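PDB 4MEE: diffuse adherence adhesin from Escherichia coli, which mediates attachment of the bacterium to human and other mammalian cells, this chain being the C-terminal unit that carries out its transport across the outer membrane. Local coordinates for residues Gly151-Asn156 / Glu304-Asn309; Thr158-Leu163 / Met347-Asp352; Gly238-Ala243 / Thr259-Ser264; Gly300-Lys305 / Gln355-Thr360; Thr406-Val411 / Gln418-Ser423. All coordinates share one frame; numbering follows the deposited sequence.

Contact 1 of 5, residues Gly151-Asn156 / Glu304-Asn309; sequences GSYATN and EKYNLN
Tyr306 reaches inward from the strand and meets two side chains of the helix, Tyr153 and Asn156, with its hydroxyl and the CE1-CZ side of its ring. Its CG is placed between the backbone N and the carbonyl carbon (chi1 61°), and from there the ring extends toward the helix. The Tyr153 ring offers its CD1-CE1 side: CE1 lies 3.6 Å from Tyr306 CE1, and CD1 lies 3.5 Å from Tyr306 OH. The two planes are inclined by 37°, so the pair is an oblique one. Here the helix 149-162 lies inside the autotransporter beta-barrel, and residues 304-309 belong to the wall that surrounds it, the two running roughly the same way. Asn156 ND2 gives a weak hydrogen bond to Tyr306 OH at 3.3 Å, with the amide tilted 34° from the ring. Two residues further along the strand, Leu308 CD1 comes to 4.1 Å from the backbone Asn156 O, and the Leu308 side chain also packs on Leu260 of strand 255-272. At the other end Tyr153 OH passes 4.3 Å from Glu304 CB; the carboxylate beyond accepts a hydrogen bond from the backbone N of Asp357.

Contact 2 of 5, residues Thr158-Leu163 / Met347-Asp352; sequences TLANSL and MGVTPD. Unlike the reference sequence in segment 158-163: Thr158 (reference Ala).
Asn161 and Met347 bring their CA atoms to 5.6 Å where helix residues 158-162 pass strand 347-351, the two short axes closing to 8.2 Å and running 145° apart in direction. Asn161 carries most of the contact. Its CG is anti to the carbonyl carbon, beside the backbone N, which puts CG on the strand side. OD1 accepts a hydrogen bond from Val349 N at 3.2 Å, the N-H being bent to 140° and the donor tilted 25° from the plane of the amide carbonyl. The same oxygen also rests near Val349 CB, and it comes equally close to Val349 O, a pair of acceptors and not a bond. The asparagine and valine side chains slide past each other in opposite directions.

In autotransporter barrels a helix occupies the pore, and the helix 149-162 does so here; a polar side chain thus takes up a backbone N-H on the inner side of the wall strand 333-355. Met347 packs against Asn161 with its chain extended beyond CG: CB and SD each lie 3.7 Å from Asn161 CB, while CE continues toward the backbone O of the same residue. Phe409 touches both Asn161 and Met347, adding an aromatic group to this patch. Ala160 CB, one residue back on the helix, meets Val349 CG1 at 4.0 Å, the branch of the valine that is anti to its backbone N. Leu308 of the adjacent strand packs on both Ala160 and Val349. Within the helix, Thr158 O accepts from both the N and the OG of Ser162, the hydroxyl coming from above the carbonyl plane.

Contact 3 of 5, residues Gly238-Ala243 / Thr259-Ser264; sequences GGYANA and TLDGYS
Tyr240 OH donates to Asp261 OD1 at 2.7 Å, the one hydrogen bond between side chains of the two strands. The oxygen lies at the edge of the tyrosine ring, near its plane, and is approached almost straight down its own C-O bond; ring and carboxylate planes differ by only 21°. Tyr240 CG is anti to the backbone N; beyond it the hydroxyl reaches the diagonal Asp261 while CD1 meets Tyr263 directly across. Three hydrogen-bonded pairs carry the backbone ladder: Gly239 with Ser264, Ala241 with Gly262, and Ala243 with Leu260, where Ala243 N to Leu260 O measures 2.8 Å.

Strands 230-249 and 255-272 form an antiparallel hairpin of the autotransporter beta-barrel wall. Tyr240, Asn242, Asp261 and Tyr263 share one side of it. The other side, with Ala241, Ala243, Leu260 and Ser264, is turned to the interior, where Leu159 of the pore helix rests on Ala243 and Leu260. On the tyrosine side, Tyr240 CD1 stands over a face of the Tyr263 ring, 3.6 Å above its plane and displaced toward the rim. The rings themselves are oblique, at 46° to each other. Further along, Asn242 and Asp261 lie side by side and point the same way, with Asn242 CB 3.6 Å from Asp261 OD1 and their flat groups steeply inclined. Between the hydrogen-bonded pairs the backbone adds CA-H...O contacts, among them Asn242 CA to Leu260 O at 3.2 Å.

Contact 4 of 5, residues Gly300-Lys305 / Gln355-Thr360; sequences GLEEEK and QEDNGT
Glu304 crosses Asp357 at about a right angle and sets its carboxylate against the start of the turn that Asp357 belongs to. Its CG lies beside the backbone N, anti to the carbonyl carbon, and the chain then bends at chi2 (-84°), which swings CD round toward the loop. OE2 accepts Asp357 N at 3.1 Å, the donor arriving from above the carboxylate plane, 44° out of it. OE1, the other branch, lies 3.7 Å from Glu356 CA.

Glu356 also crosses Glu304 at about a right angle, but it goes past it: its chain is extended beyond CG, and the aliphatic part does the touching, with Glu356 CG 4.1 Å from Glu304 CG. Its carboxylate goes on to a salt bridge with Arg147. Glu302, two residues before Glu304, brings its OE2 to 3.5 Å from Asp357 OD2, the carboxylate planes 84° apart.

Residues 355-360 contain a type I turn from Glu356 to Gly359, closed by Gly359 N to Glu356 O at 2.9 Å. Glu356 N to Thr360 O, at 2.8 Å, belongs to the bulge that follows. With Gly359 at positive phi this is the type I turn plus G1 bulge of a hairpin, here joining strands 333-355 and 361-365 at one end of the barrel. Gln355 NE2 reaches over to Gly359 O as well.

Four acidic residues thus come together, Glu302 and Asp357 of them exposed. A backbone N-H would partly offset the charge of Glu304, and an arginine that of Glu356, whereas the like charges of Glu302 and Asp357 would be expected to repel, an effect that solvent would damp.

Contact 5 of 5, residues Thr406-Val411 / Gln418-Ser423; sequences THEFGV and QLLSGS
Phe409 O is held by two donors of one residue: Ser421 OG at 2.8 Å and Ser421 N at 2.9 Å. The amide comes nearly along the C=O axis, while the hydroxyl lies above the carbonyl plane, 40° out of it. This double grip lies next to the short antiparallel hairpin of strands 410-413 and 418-420, which pairs with strand 361-365 at one end of the autotransporter barrel and packs on helix 149-162. Val411 and Leu419 form its hydrogen-bonded pair, with Val411 N to Leu419 O at 2.8 Å and Leu419 N answering to Val411 O. Their side chains lie side by side and point the same way, toward that helix, where Tyr153 touches Val411 and Asn150 touches Leu419. Phe409 likewise turns its ring to the helix, packing on Thr158 and Asn161. The pair Gly410 and Leu420 is the non-hydrogen-bonded one, and with no side chain on Gly410 its CA lets Leu420 CD2 come to 3.9 Å. Glu408, extended beyond CG, passes Leu420 at about a right angle. Its OE2 makes a salt bridge to Arg424, while OE1 lies 3.3 Å from Gly422 CA.

Contacts 1 and 2 set successive parts of helix 149-162 against neighbouring wall strands, 303-327 and 333-355, with centres 9 Å apart; along the chain their segments alternate. Contact 3, a hairpin nested within the loops that both close, lines another part of the wall and touches Leu159 of the helix and Leu163 near its end, its centre 11 Å from that of contact 2. Contact 4 shares Glu304 and Lys305 with contact 1 and follows strand 303-327 outward to a surface turn. Contact 5 comes last in sequence, its centre 22 Å from those of contacts 3 and 4. Contacts 1, 2, 3 and 5 thus supply wall and hairpin residues that pack on the helix within the barrel of the transport unit.

Contact 1 of 5, residues Gly151-Asn156 / Glu304-Asn309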
# COMPACT_ATOMS: atom_id res chain seq x y z
N GLY A 151 -12.62 15.35 -7.57
CA GLY A 151 -12.16 14.62 -6.43
C GLY A 151 -12.23 13.16 -6.78
O GLY A 151 -11.38 12.39 -6.43
N SER A 152 -13.27 12.80 -7.49
CA SER A 152 -13.43 11.43 -7.85
C SER A 152 -12.38 10.93 -8.80
O SER A 152 -11.88 9.85 -8.64
CB SER A 152 -14.78 11.26 -8.46
OG SER A 152 -15.73 11.88 -7.62
N TYR A 153 -12.06 11.70 -9.82
CA TYR A 153 -11.08 11.23 -10.75
C TYR A 153 -9.74 11.12 -10.07
O TYR A 153 -9.04 10.16 -10.27
CB TYR A 153 -10.95 12.20 -11.90
CG TYR A 153 -12.04 12.11 -12.91
CD1 TYR A 153 -12.07 11.10 -13.83
CD2 TYR A 153 -13.02 13.07 -12.97
CE1 TYR A 153 -13.05 11.03 -14.77
CE2 TYR A 153 -14.01 13.01 -13.89
CZ TYR A 153 -14.03 11.98 -14.79
OH TYR A 153 -15.02 11.94 -15.71
N ALA A 154 -9.40 12.14 -9.29
CA ALA A 154 -8.12 12.24 -8.64
C ALA A 154 -7.92 11.14 -7.63
O ALA A 154 -6.81 10.71 -7.40
CB ALA A 154 -8.01 13.56 -7.94
N THR A 155 -8.99 10.73 -6.98
CA THR A 155 -8.90 9.64 -6.07
C THR A 155 -8.69 8.28 -6.68
O THR A 155 -7.94 7.48 -6.16
CB THR A 155 -10.15 9.58 -5.25
OG1 THR A 155 -10.40 10.90 -4.80
CG2 THR A 155 -9.91 8.72 -4.09
N ASN A 156 -9.34 7.99 -7.79
CA ASN A 156 -9.16 6.70 -8.39
C ASN A 156 -7.73 6.54 -8.80
O ASN A 156 -7.18 5.47 -8.77
CB ASN A 156 -10.06 6.55 -9.57
CG ASN A 156 -11.46 6.33 -9.15
OD1 ASN A 156 -11.73 6.09 -7.97
ND2 ASN A 156 -12.37 6.39 -10.08
N GLU A 304 -19.81 7.84 -15.78
CA GLU A 304 -18.71 7.75 -16.73
C GLU A 304 -17.67 6.71 -16.43
O GLU A 304 -17.12 6.68 -15.35
CB GLU A 304 -18.00 9.08 -16.79
CG GLU A 304 -18.92 10.22 -17.03
CD GLU A 304 -19.21 10.38 -18.48
OE1 GLU A 304 -18.46 9.84 -19.32
OE2 GLU A 304 -20.20 11.05 -18.78
N LYS A 305 -17.34 5.91 -17.43
CA LYS A 305 -16.40 4.83 -17.24
C LYS A 305 -15.16 4.96 -18.07
O LYS A 305 -15.22 5.33 -19.23
CB LYS A 305 -17.08 3.54 -17.59
CG LYS A 305 -18.52 3.51 -17.14
CD LYS A 305 -18.98 2.10 -16.94
CE LYS A 305 -18.83 1.31 -18.22
NZ LYS A 305 -19.72 0.13 -18.20
N TYR A 306 -14.03 4.59 -17.46
CA TYR A 306 -12.71 4.61 -18.08
C TYR A 306 -11.81 3.54 -17.44
O TYR A 306 -12.25 2.83 -16.56
CB TYR A 306 -12.10 6.00 -17.94
CG TYR A 306 -11.89 6.49 -16.54
CD1 TYR A 306 -12.94 6.96 -15.79
CD2 TYR A 306 -10.64 6.54 -16.02
CE1 TYR A 306 -12.73 7.41 -14.55
CE2 TYR A 306 -10.42 6.98 -14.77
CZ TYR A 306 -11.48 7.41 -14.06
OH TYR A 306 -11.23 7.85 -12.83
N ASN A 307 -10.55 3.42 -17.89
CA ASN A 307 -9.61 2.44 -17.31
C ASN A 307 -8.33 3.05 -16.85
O ASN A 307 -7.84 3.94 -17.48
CB ASN A 307 -9.10 1.48 -18.34
CG ASN A 307 -10.17 0.95 -19.22
OD1 ASN A 307 -10.00 0.86 -20.43
ND2 ASN A 307 -11.29 0.56 -18.63
N LEU A 308 -7.73 2.49 -15.81
CA LEU A 308 -6.35 2.85 -15.46
C LEU A 308 -5.51 1.59 -15.41
O LEU A 308 -5.91 0.59 -14.85
CB LEU A 308 -6.22 3.52 -14.10
CG LEU A 308 -7.24 4.10 -13.13
CD1 LEU A 308 -6.94 5.56 -12.91
CD2 LEU A 308 -8.68 3.90 -13.50
N ASN A 309 -4.33 1.61 -16.01
CA ASN A 309 -3.49 0.44 -15.87
C ASN A 309 -2.03 0.73 -15.94
O ASN A 309 -1.62 1.75 -16.44
CB ASN A 309 -3.87 -0.69 -16.82
CG ASN A 309 -4.27 -0.21 -18.18
OD1 ASN A 309 -3.43 0.13 -19.02
ND2 ASN A 309 -5.56 -0.21 -18.44

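Contact 2 of 5, residues Thr158-Leu163 / Met347-Asp352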
# COMPACT_ATOMS: atom_id res chain seq x y z
N THR A 158 -5.16 7.81 -7.24
CA THR A 158 -4.37 7.58 -6.06
C THR A 158 -4.44 6.16 -5.60
O THR A 158 -3.44 5.58 -5.24
CB THR A 158 -4.96 8.39 -4.95
OG1 THR A 158 -5.74 9.43 -5.54
CG2 THR A 158 -3.86 9.00 -4.15
N LEU A 159 -5.65 5.63 -5.58
CA LEU A 159 -5.92 4.27 -5.18
C LEU A 159 -5.30 3.30 -6.12
O LEU A 159 -4.76 2.30 -5.73
CB LEU A 159 -7.40 4.05 -5.20
CG LEU A 159 -8.11 4.71 -4.05
CD1 LEU A 159 -9.59 4.68 -4.33
CD2 LEU A 159 -7.75 3.95 -2.80
N ALA A 160 -5.37 3.62 -7.39
CA ALA A 160 -4.92 2.72 -8.39
C ALA A 160 -3.46 2.44 -8.19
O ALA A 160 -3.01 1.36 -8.48
CB ALA A 160 -5.12 3.35 -9.72
N ASN A 161 -2.73 3.43 -7.70
CA ASN A 161 -1.32 3.24 -7.46
C ASN A 161 -0.92 2.74 -6.09
O ASN A 161 0.13 2.15 -5.93
CB ASN A 161 -0.58 4.52 -7.74
CG ASN A 161 -0.82 5.02 -9.12
OD1 ASN A 161 0.02 4.86 -9.99
ND2 ASN A 161 -1.95 5.63 -9.34
N SER A 162 -1.73 3.00 -5.08
CA SER A 162 -1.38 2.53 -3.77
C SER A 162 -2.20 1.35 -3.33
O SER A 162 -2.04 0.87 -2.23
CB SER A 162 -1.55 3.64 -2.77
OG SER A 162 -2.92 3.97 -2.64
N LEU A 163 -3.11 0.89 -4.17
CA LEU A 163 -3.96 -0.22 -3.76
C LEU A 163 -3.27 -1.58 -3.60
O LEU A 163 -3.64 -2.34 -2.72
CB LEU A 163 -5.16 -0.34 -4.69
CG LEU A 163 -6.51 -0.68 -4.06
CD1 LEU A 163 -6.50 -0.39 -2.56
CD2 LEU A 163 -7.63 0.06 -4.76
N MET A 347 5.34 4.38 -8.84
CA MET A 347 3.93 4.26 -9.19
C MET A 347 3.71 4.70 -10.64
O MET A 347 3.75 5.89 -10.95
CB MET A 347 3.07 5.09 -8.23
CG MET A 347 3.15 4.64 -6.77
SD MET A 347 2.22 5.69 -5.64
CE MET A 347 2.58 4.91 -4.07
N GLY A 348 3.48 3.73 -11.53
CA GLY A 348 3.35 4.02 -12.96
C GLY A 348 2.02 3.66 -13.58
O GLY A 348 1.95 3.38 -14.78
N VAL A 349 0.96 3.67 -12.78
CA VAL A 349 -0.39 3.43 -13.29
C VAL A 349 -1.00 4.77 -13.70
O VAL A 349 -1.16 5.67 -12.88
CB VAL A 349 -1.30 2.73 -12.24
CG1 VAL A 349 -2.71 2.55 -12.79
CG2 VAL A 349 -0.72 1.38 -11.86
N THR A 350 -1.34 4.87 -14.99
CA THR A 350 -1.94 6.08 -15.55
C THR A 350 -3.34 5.79 -16.08
O THR A 350 -3.61 4.69 -16.56
CB THR A 350 -1.08 6.67 -16.69
OG1 THR A 350 -0.63 5.63 -17.55
CG2 THR A 350 0.12 7.42 -16.13
N PRO A 351 -4.23 6.78 -15.99
CA PRO A 351 -5.61 6.65 -16.44
C PRO A 351 -5.70 6.88 -17.93
O PRO A 351 -4.78 7.45 -18.52
CB PRO A 351 -6.33 7.79 -15.71
CG PRO A 351 -5.28 8.57 -14.99
CD PRO A 351 -3.96 8.15 -15.55
N ASP A 352 -6.80 6.43 -18.51
CA ASP A 352 -7.15 6.78 -19.87
C ASP A 352 -7.47 8.25 -19.87
O ASP A 352 -7.88 8.80 -18.86
CB ASP A 352 -8.38 6.01 -20.32
CG ASP A 352 -8.06 4.65 -20.89
OD1 ASP A 352 -6.87 4.31 -21.04
OD2 ASP A 352 -9.02 3.91 -21.20

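Contact 3 of 5, residues Gly238-Ala243 / Thr259-Ser264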
# COMPACT_ATOMS: atom_id res chain seq x y z
N GLY A 238 -0.43 -12.20 -6.91
CA GLY A 238 -1.54 -11.70 -7.71
C GLY A 238 -2.60 -11.20 -6.76
O GLY A 238 -2.56 -11.55 -5.60
N GLY A 239 -3.53 -10.37 -7.21
CA GLY A 239 -4.55 -9.86 -6.29
C GLY A 239 -5.78 -9.30 -6.98
O GLY A 239 -5.77 -9.13 -8.17
N TYR A 240 -6.83 -9.06 -6.22
CA TYR A 240 -8.01 -8.43 -6.74
C TYR A 240 -8.44 -7.44 -5.69
O TYR A 240 -8.46 -7.78 -4.53
CB TYR A 240 -9.13 -9.44 -6.93
CG TYR A 240 -10.47 -8.80 -6.94
CD1 TYR A 240 -10.88 -8.07 -8.02
CD2 TYR A 240 -11.32 -8.92 -5.87
CE1 TYR A 240 -12.09 -7.47 -8.04
CE2 TYR A 240 -12.53 -8.32 -5.88
CZ TYR A 240 -12.90 -7.60 -6.97
OH TYR A 240 -14.10 -7.00 -7.01
N ALA A 241 -8.81 -6.24 -6.07
CA ALA A 241 -9.18 -5.26 -5.07
C ALA A 241 -10.32 -4.43 -5.54
O ALA A 241 -10.57 -4.36 -6.70
CB ALA A 241 -8.03 -4.35 -4.83
N ASN A 242 -11.00 -3.76 -4.63
CA ASN A 242 -12.10 -2.93 -5.05
C ASN A 242 -12.39 -1.77 -4.10
O ASN A 242 -12.30 -1.92 -2.91
CB ASN A 242 -13.33 -3.79 -5.20
CG ASN A 242 -14.51 -3.16 -4.57
OD1 ASN A 242 -14.42 -2.67 -3.45
ND2 ASN A 242 -15.61 -3.12 -5.29
N ALA A 243 -12.79 -0.61 -4.62
CA ALA A 243 -13.03 0.51 -3.73
C ALA A 243 -14.19 1.37 -4.14
O ALA A 243 -14.55 1.41 -5.28
CB ALA A 243 -11.80 1.36 -3.68
N THR A 259 -16.08 4.57 -8.13
CA THR A 259 -15.84 3.19 -7.78
C THR A 259 -14.74 2.60 -8.61
O THR A 259 -14.47 3.07 -9.69
CB THR A 259 -17.07 2.36 -8.07
OG1 THR A 259 -17.00 1.92 -9.43
CG2 THR A 259 -18.25 3.22 -7.92
N LEU A 260 -14.10 1.55 -8.12
CA LEU A 260 -12.93 1.03 -8.81
C LEU A 260 -12.72 -0.46 -8.55
O LEU A 260 -12.81 -0.88 -7.42
CB LEU A 260 -11.75 1.83 -8.33
CG LEU A 260 -10.34 1.58 -8.77
CD1 LEU A 260 -10.11 2.18 -10.13
CD2 LEU A 260 -9.52 2.31 -7.75
N ASP A 261 -12.46 -1.24 -9.59
CA ASP A 261 -12.22 -2.67 -9.46
C ASP A 261 -10.97 -2.93 -10.19
O ASP A 261 -10.82 -2.47 -11.28
CB ASP A 261 -13.28 -3.43 -10.20
CG ASP A 261 -14.41 -3.81 -9.32
OD1 ASP A 261 -14.24 -4.77 -8.56
OD2 ASP A 261 -15.45 -3.14 -9.38
N GLY A 262 -10.06 -3.69 -9.61
CA GLY A 262 -8.76 -3.84 -10.23
C GLY A 262 -8.20 -5.23 -10.07
O GLY A 262 -8.77 -6.01 -9.35
N TYR A 263 -7.10 -5.51 -10.77
CA TYR A 263 -6.43 -6.80 -10.69
C TYR A 263 -4.93 -6.60 -10.77
O TYR A 263 -4.49 -5.63 -11.34
CB TYR A 263 -6.86 -7.69 -11.84
CG TYR A 263 -8.28 -8.15 -11.75
CD1 TYR A 263 -8.58 -9.36 -11.18
CD2 TYR A 263 -9.30 -7.37 -12.23
CE1 TYR A 263 -9.87 -9.78 -11.09
CE2 TYR A 263 -10.59 -7.77 -12.13
CZ TYR A 263 -10.86 -8.98 -11.56
OH TYR A 263 -12.14 -9.40 -11.47
N SER A 264 -4.14 -7.50 -10.20
CA SER A 264 -2.69 -7.37 -10.28
C SER A 264 -1.98 -8.70 -10.46
O SER A 264 -2.53 -9.73 -10.13
CB SER A 264 -2.14 -6.65 -9.05
OG SER A 264 -1.75 -7.58 -8.06

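Contact 4 of 5, residues Gly300-Lys305 / Gln355-Thr360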
# COMPACT_ATOMS: atom_id res chain seq x y z
N GLY A 300 -27.02 12.89 -10.10
CA GLY A 300 -28.02 13.39 -11.01
C GLY A 300 -27.59 13.33 -12.45
O GLY A 300 -28.37 13.66 -13.34
N LEU A 301 -26.35 12.91 -12.68
CA LEU A 301 -25.80 12.86 -14.01
C LEU A 301 -25.40 11.45 -14.33
O LEU A 301 -25.14 10.65 -13.45
CB LEU A 301 -24.59 13.74 -14.10
CG LEU A 301 -24.74 14.80 -13.03
CD1 LEU A 301 -23.90 16.00 -13.37
CD2 LEU A 301 -26.20 15.21 -12.93
N GLU A 302 -25.36 11.17 -15.62
CA GLU A 302 -25.09 9.85 -16.08
C GLU A 302 -23.68 9.48 -15.68
O GLU A 302 -22.88 10.36 -15.38
CB GLU A 302 -25.26 9.80 -17.59
CG GLU A 302 -24.33 8.84 -18.26
CD GLU A 302 -24.99 8.17 -19.43
OE1 GLU A 302 -25.08 6.93 -19.42
OE2 GLU A 302 -25.43 8.89 -20.35
N GLU A 303 -23.37 8.20 -15.68
CA GLU A 303 -22.12 7.73 -15.13
C GLU A 303 -21.04 7.52 -16.15
O GLU A 303 -21.30 7.01 -17.23
CB GLU A 303 -22.37 6.43 -14.45
CG GLU A 303 -21.13 5.89 -13.84
CD GLU A 303 -21.20 4.40 -13.85
OE1 GLU A 303 -21.28 3.84 -14.95
OE2 GLU A 303 -21.25 3.81 -12.76
N GLU A 304 -19.81 7.84 -15.78
CA GLU A 304 -18.71 7.75 -16.73
C GLU A 304 -17.67 6.71 -16.43
O GLU A 304 -17.12 6.68 -15.35
CB GLU A 304 -18.00 9.08 -16.79
CG GLU A 304 -18.92 10.22 -17.03
CD GLU A 304 -19.21 10.38 -18.48
OE1 GLU A 304 -18.46 9.84 -19.32
OE2 GLU A 304 -20.20 11.05 -18.78
N LYS A 305 -17.34 5.91 -17.43
CA LYS A 305 -16.40 4.83 -17.24
C LYS A 305 -15.16 4.96 -18.07
O LYS A 305 -15.22 5.33 -19.23
CB LYS A 305 -17.08 3.54 -17.59
CG LYS A 305 -18.52 3.51 -17.14
CD LYS A 305 -18.98 2.10 -16.94
CE LYS A 305 -18.83 1.31 -18.22
NZ LYS A 305 -19.72 0.13 -18.20
N GLN A 355 -13.21 11.72 -22.04
CA GLN A 355 -14.15 12.80 -22.30
C GLN A 355 -15.54 12.47 -21.77
O GLN A 355 -16.05 11.37 -21.97
CB GLN A 355 -14.21 13.11 -23.80
CG GLN A 355 -15.11 14.29 -24.14
CD GLN A 355 -14.89 14.80 -25.54
OE1 GLN A 355 -14.84 14.03 -26.50
NE2 GLN A 355 -14.75 16.11 -25.67
N GLU A 356 -16.15 13.44 -21.09
CA GLU A 356 -17.44 13.24 -20.45
C GLU A 356 -18.61 13.55 -21.36
O GLU A 356 -18.43 14.05 -22.47
CB GLU A 356 -17.54 14.10 -19.20
CG GLU A 356 -16.75 13.57 -18.03
CD GLU A 356 -16.95 14.42 -16.80
OE1 GLU A 356 -17.98 14.24 -16.11
OE2 GLU A 356 -16.09 15.28 -16.53
N ASP A 357 -19.80 13.28 -20.85
CA ASP A 357 -21.03 13.53 -21.57
C ASP A 357 -21.12 15.00 -21.94
O ASP A 357 -21.73 15.36 -22.94
CB ASP A 357 -22.22 13.15 -20.71
CG ASP A 357 -23.23 12.31 -21.45
OD1 ASP A 357 -22.89 11.78 -22.53
OD2 ASP A 357 -24.36 12.16 -20.95
N ASN A 358 -20.51 15.85 -21.12
CA ASN A 358 -20.58 17.29 -21.34
C ASN A 358 -19.46 17.82 -22.23
O ASN A 358 -19.42 19.01 -22.55
CB ASN A 358 -20.62 18.05 -20.01
CG ASN A 358 -19.75 17.43 -18.94
OD1 ASN A 358 -18.52 17.48 -19.01
ND2 ASN A 358 -20.38 16.84 -17.93
N GLY A 359 -18.57 16.93 -22.63
CA GLY A 359 -17.48 17.28 -23.53
C GLY A 359 -16.22 17.64 -22.80
O GLY A 359 -15.25 18.07 -23.40
N THR A 360 -16.23 17.47 -21.48
CA THR A 360 -15.07 17.80 -20.69
C THR A 360 -14.10 16.64 -20.69
O THR A 360 -14.46 15.53 -20.31
CB THR A 360 -15.44 18.09 -19.23
OG1 THR A 360 -16.75 18.67 -19.19
CG2 THR A 360 -14.44 19.03 -18.60

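Contact 5 of 5, residues Thr406-Val411 / Gln418-Ser423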
# COMPACT_ATOMS: atom_id res chain seq x y z
N THR A 406 7.26 12.10 -4.38
CA THR A 406 7.83 13.00 -5.38
C THR A 406 6.77 13.82 -6.11
O THR A 406 6.99 15.00 -6.40
CB THR A 406 8.73 12.22 -6.36
OG1 THR A 406 9.84 11.68 -5.63
CG2 THR A 406 9.26 13.13 -7.44
N HIS A 407 5.61 13.23 -6.38
CA HIS A 407 4.49 13.97 -6.95
C HIS A 407 3.32 13.99 -5.98
O HIS A 407 3.34 13.32 -4.95
CB HIS A 407 4.00 13.33 -8.24
CG HIS A 407 5.04 13.20 -9.30
ND1 HIS A 407 6.27 12.62 -9.07
CD2 HIS A 407 5.04 13.56 -10.61
CE1 HIS A 407 6.98 12.63 -10.19
NE2 HIS A 407 6.26 13.20 -11.13
N GLU A 408 2.28 14.74 -6.31
CA GLU A 408 1.03 14.62 -5.59
C GLU A 408 -0.08 14.36 -6.60
O GLU A 408 -0.15 15.02 -7.64
CB GLU A 408 0.80 15.83 -4.65
CG GLU A 408 -0.07 16.98 -5.15
CD GLU A 408 0.15 18.26 -4.36
OE1 GLU A 408 -0.85 18.87 -3.91
OE2 GLU A 408 1.32 18.67 -4.17
N PHE A 409 -0.90 13.36 -6.31
CA PHE A 409 -1.89 12.89 -7.28
C PHE A 409 -3.02 13.88 -7.50
O PHE A 409 -3.47 14.54 -6.57
CB PHE A 409 -2.40 11.51 -6.90
CG PHE A 409 -1.41 10.41 -7.18
CD1 PHE A 409 -0.85 10.29 -8.45
CD2 PHE A 409 -1.04 9.51 -6.19
CE1 PHE A 409 0.06 9.29 -8.73
CE2 PHE A 409 -0.13 8.51 -6.47
CZ PHE A 409 0.42 8.40 -7.74
N GLY A 410 -3.47 13.98 -8.75
CA GLY A 410 -4.44 14.99 -9.11
C GLY A 410 -5.07 14.83 -10.47
O GLY A 410 -5.11 13.73 -11.02
N VAL A 411 -5.55 15.94 -11.01
CA VAL A 411 -6.32 15.89 -12.25
C VAL A 411 -6.08 17.12 -13.14
O VAL A 411 -5.99 18.24 -12.65
CB VAL A 411 -7.82 15.63 -11.93
CG1 VAL A 411 -8.55 16.91 -11.53
CG2 VAL A 411 -8.50 14.94 -13.10
N GLN A 418 -5.32 22.56 -13.20
CA GLN A 418 -5.06 21.36 -12.43
C GLN A 418 -5.68 21.46 -11.05
O GLN A 418 -5.88 22.56 -10.53
CB GLN A 418 -3.57 21.11 -12.29
CG GLN A 418 -2.94 20.42 -13.48
CD GLN A 418 -1.45 20.17 -13.29
OE1 GLN A 418 -0.80 20.83 -12.47
NE2 GLN A 418 -0.90 19.23 -14.04
N LEU A 419 -5.98 20.31 -10.47
CA LEU A 419 -6.34 20.20 -9.07
C LEU A 419 -5.60 19.01 -8.50
O LEU A 419 -5.51 17.96 -9.14
CB LEU A 419 -7.86 20.05 -8.88
CG LEU A 419 -8.75 21.23 -9.29
CD1 LEU A 419 -10.23 20.87 -9.23
CD2 LEU A 419 -8.48 22.47 -8.45
N LEU A 420 -5.05 19.17 -7.30
CA LEU A 420 -4.20 18.14 -6.70
C LEU A 420 -4.63 17.80 -5.27
O LEU A 420 -5.34 18.58 -4.63
CB LEU A 420 -2.72 18.56 -6.76
CG LEU A 420 -2.16 19.14 -8.07
CD1 LEU A 420 -0.82 19.81 -7.85
CD2 LEU A 420 -2.07 18.10 -9.18
N SER A 421 -4.21 16.64 -4.79
CA SER A 421 -4.59 16.18 -3.47
C SER A 421 -3.31 15.76 -2.77
O SER A 421 -2.83 14.65 -2.95
CB SER A 421 -5.51 14.98 -3.60
OG SER A 421 -4.81 13.92 -4.22
N GLY A 422 -2.79 16.67 -1.95
CA GLY A 422 -1.38 16.62 -1.56
C GLY A 422 -0.99 16.06 -0.20
O GLY A 422 -1.32 16.61 0.84
N SER A 423 -0.25 14.97 -0.24
CA SER A 423 0.34 14.42 0.94
C SER A 423 1.75 14.11 0.53
O SER A 423 2.14 12.95 0.41
CB SER A 423 -0.42 13.17 1.34
OG SER A 423 -1.76 13.30 0.91